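Local coordinates for protein D-alanyl-lipoteichoic acid synthetase (Streptococcus pneumoniae, PDB 3BMA) that probably takes part in the D-alanylation of lipoteichoic acid during cell wall biogenesis, as a membrane-associated member of the DltD family with an SGNH-hydrolase-type fold, at residues E245-F248 against Y249-I253. The protein carries 1 engineered substitution. Residues are numbered along the deposited sequence; the frame is centred on the assembly and turned at random.
Sequences ENYF and YNEQI
Phe248 and Gln252, one turn apart on the short helix 246-253, meet ring face to side chain. Gln252 CB lies 4.2 Å from the centroid of the Phe248 ring and 22° off its normal, which defines a CH-pi contact displaced toward the rim. A bend at chi2 swings the Gln252 amide across the ring, bringing OE1 to 3.6 Å from both Phe248 CD1 and CE1, with the amide plane turned 49° from the ring. Ile253 CD1 makes the apolar contact with Phe248, 3.7 Å from CE2. With CG anti to the backbone N, the Phe248 ring also packs on the loop at Asp348 and Thr349. On another side of the helix, the Glu251 carboxylate stands nearly perpendicular (83°) to the Tyr247 ring, OE2 lying 3.3 Å from Tyr247 CD2. In the backbone, Gln252 N donates to Phe248 O at 3.1 Å, tying the first pair, while Glu251 N bonds only weakly to the same oxygen; Tyr249 N donates to O of the N-cap residue Glu245 at 3.0 Å. The chemistry thus implies local packing in a surface helix turn, where carboxylate and amide oxygens lie beside aromatic C-H carbons in contacts that are probably weakly electrostatic.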
ATOM      1  N   GLU C 245     -36.483  38.086 -24.338  1.00 60.15           N
ATOM      2  CA  GLU C 245     -35.461  38.358 -25.350  1.00 62.18           C
ATOM      3  C   GLU C 245     -35.859  37.767 -26.703  1.00 62.43           C
ATOM      4  O   GLU C 245     -36.510  36.722 -26.755  1.00 61.56           O
ATOM      5  CB  GLU C 245     -34.110  37.787 -24.908  1.00 62.90           C
ATOM      6  CG  GLU C 245     -32.904  38.431 -25.584  1.00 74.08           C
ATOM      7  CD  GLU C 245     -31.816  37.433 -25.953  1.00 85.21           C
ATOM      8  OE1 GLU C 245     -31.701  36.375 -25.291  1.00 89.00           O
ATOM      9  OE2 GLU C 245     -31.070  37.714 -26.914  1.00 90.06           O
ATOM     10  N   ASN C 246     -35.469  38.448 -27.781  1.00 65.33           N
ATOM     11  CA  ASN C 246     -35.789  38.042 -29.154  1.00 67.02           C
ATOM     12  C   ASN C 246     -35.288  36.649 -29.521  1.00 67.63           C
ATOM     13  O   ASN C 246     -36.015  35.860 -30.129  1.00 66.58           O
ATOM     14  CB  ASN C 246     -35.238  39.064 -30.157  1.00 66.92           C
ATOM     15  CG  ASN C 246     -35.982  40.390 -30.118  1.00 65.89           C
ATOM     16  OD1 ASN C 246     -37.100  40.483 -29.608  1.00 57.60           O
ATOM     17  ND2 ASN C 246     -35.358  41.427 -30.667  1.00 65.30           N
ATOM     18  N   TYR C 247     -34.047  36.362 -29.131  1.00 70.43           N
ATOM     19  CA  TYR C 247     -33.379  35.102 -29.438  1.00 73.47           C
ATOM     20  C   TYR C 247     -34.018  33.929 -28.692  1.00 69.88           C
ATOM     21  O   TYR C 247     -34.206  32.857 -29.268  1.00 69.93           O
ATOM     22  CB  TYR C 247     -31.898  35.209 -29.076  1.00 80.92           C
ATOM     23  CG  TYR C 247     -30.944  34.838 -30.189  1.00 87.47           C
ATOM     24  CD1 TYR C 247     -30.568  35.779 -31.153  1.00 89.91           C
ATOM     25  CD2 TYR C 247     -30.399  33.557 -30.268  1.00 92.37           C
ATOM     26  CE1 TYR C 247     -29.682  35.447 -32.177  1.00 92.90           C
ATOM     27  CE2 TYR C 247     -29.512  33.213 -31.289  1.00 95.02           C
ATOM     28  CZ  TYR C 247     -29.157  34.162 -32.239  1.00 92.65           C
ATOM     29  OH  TYR C 247     -28.280  33.826 -33.249  1.00 87.16           O
ATOM     30  N   PHE C 248     -34.360  34.146 -27.422  1.00 67.29           N
ATOM     31  CA  PHE C 248     -34.970  33.112 -26.580  1.00 66.11           C
ATOM     32  C   PHE C 248     -36.411  32.785 -26.978  1.00 68.55           C
ATOM     33  O   PHE C 248     -36.809  31.616 -26.972  1.00 67.77           O
ATOM     34  CB  PHE C 248     -34.915  33.503 -25.096  1.00 60.70           C
ATOM     35  CG  PHE C 248     -35.502  32.465 -24.173  1.00 56.19           C
ATOM     36  CD1 PHE C 248     -34.730  31.395 -23.735  1.00 58.03           C
ATOM     37  CD2 PHE C 248     -36.829  32.551 -23.748  1.00 53.11           C
ATOM     38  CE1 PHE C 248     -35.266  30.429 -22.889  1.00 58.79           C
ATOM     39  CE2 PHE C 248     -37.373  31.590 -22.900  1.00 50.96           C
ATOM     40  CZ  PHE C 248     -36.591  30.528 -22.472  1.00 56.62           C
ATOM     41  N   TYR C 249     -37.188  33.823 -27.292  1.00 72.00           N
ATOM     42  CA  TYR C 249     -38.599  33.674 -27.649  1.00 70.12           C
ATOM     43  C   TYR C 249     -38.794  32.820 -28.900  1.00 68.91           C
ATOM     44  O   TYR C 249     -39.690  31.981 -28.937  1.00 71.49           O
ATOM     45  CB  TYR C 249     -39.267  35.045 -27.819  1.00 71.23           C
ATOM     46  CG  TYR C 249     -40.726  34.984 -28.221  1.00 73.78           C
ATOM     47  CD1 TYR C 249     -41.120  35.275 -29.529  1.00 78.78           C
ATOM     48  CD2 TYR C 249     -41.713  34.638 -27.296  1.00 72.83           C
ATOM     49  CE1 TYR C 249     -42.459  35.220 -29.907  1.00 78.85           C
ATOM     50  CE2 TYR C 249     -43.057  34.580 -27.665  1.00 73.07           C
ATOM     51  CZ  TYR C 249     -43.421  34.873 -28.971  1.00 73.72           C
ATOM     52  OH  TYR C 249     -44.743  34.822 -29.346  1.00 72.77           O
ATOM     53  N   ASN C 250     -37.943  33.034 -29.904  1.00 66.35           N
ATOM     54  CA  ASN C 250     -37.992  32.280 -31.158  1.00 67.75           C
ATOM     55  C   ASN C 250     -37.677  30.793 -31.005  1.00 69.50           C
ATOM     56  O   ASN C 250     -38.272  29.956 -31.687  1.00 68.90           O
ATOM     57  CB  ASN C 250     -37.040  32.891 -32.191  1.00 68.77           C
ATOM     58  CG  ASN C 250     -37.498  34.254 -32.683  1.00 70.20           C
ATOM     59  OD1 ASN C 250     -38.697  34.513 -32.823  1.00 65.38           O
ATOM     60  ND2 ASN C 250     -36.539  35.130 -32.960  1.00 68.91           N
ATOM     61  N   GLU C 251     -36.754  30.477 -30.101  1.00 70.12           N
ATOM     62  CA  GLU C 251     -36.199  29.128 -29.999  1.00 73.29           C
ATOM     63  C   GLU C 251     -36.932  28.181 -29.045  1.00 73.33           C
ATOM     64  O   GLU C 251     -37.094  26.998 -29.352  1.00 74.17           O
ATOM     65  CB  GLU C 251     -34.705  29.191 -29.669  1.00 75.93           C
ATOM     66  CG  GLU C 251     -33.839  29.622 -30.854  1.00 84.79           C
ATOM     67  CD  GLU C 251     -32.463  30.137 -30.448  1.00 93.28           C
ATOM     68  OE1 GLU C 251     -32.031  29.891 -29.299  1.00 96.29           O
ATOM     69  OE2 GLU C 251     -31.809  30.790 -31.289  1.00 91.89           O
ATOM     70  N   GLN C 252     -37.372  28.695 -27.897  1.00 73.19           N
ATOM     71  CA  GLN C 252     -37.978  27.851 -26.859  1.00 73.09           C
ATOM     72  C   GLN C 252     -39.500  27.956 -26.712  1.00 70.98           C
ATOM     73  O   GLN C 252     -40.126  27.056 -26.148  1.00 72.47           O
ATOM     74  CB  GLN C 252     -37.307  28.085 -25.500  1.00 74.25           C
ATOM     75  CG  GLN C 252     -36.267  27.036 -25.114  1.00 76.39           C
ATOM     76  CD  GLN C 252     -34.917  27.262 -25.768  1.00 80.71           C
ATOM     77  OE1 GLN C 252     -34.355  28.357 -25.705  1.00 80.35           O
ATOM     78  NE2 GLN C 252     -34.382  26.218 -26.390  1.00 85.15           N
ATOM     79  N   ILE C 253     -40.089  29.044 -27.205  1.00 68.84           N
ATOM     80  CA  ILE C 253     -41.497  29.348 -26.911  1.00 68.43           C
ATOM     81  C   ILE C 253     -42.385  29.591 -28.147  1.00 68.01           C
ATOM     82  O   ILE C 253     -43.560  29.211 -28.145  1.00 66.78           O
ATOM     83  CB  ILE C 253     -41.602  30.489 -25.835  1.00 69.74           C
ATOM     84  CG1 ILE C 253     -41.400  29.896 -24.435  1.00 67.77           C
ATOM     85  CG2 ILE C 253     -42.937  31.242 -25.895  1.00 68.94           C
ATOM     86  CD1 ILE C 253     -40.989  30.883 -23.379  1.00 69.21           C
TER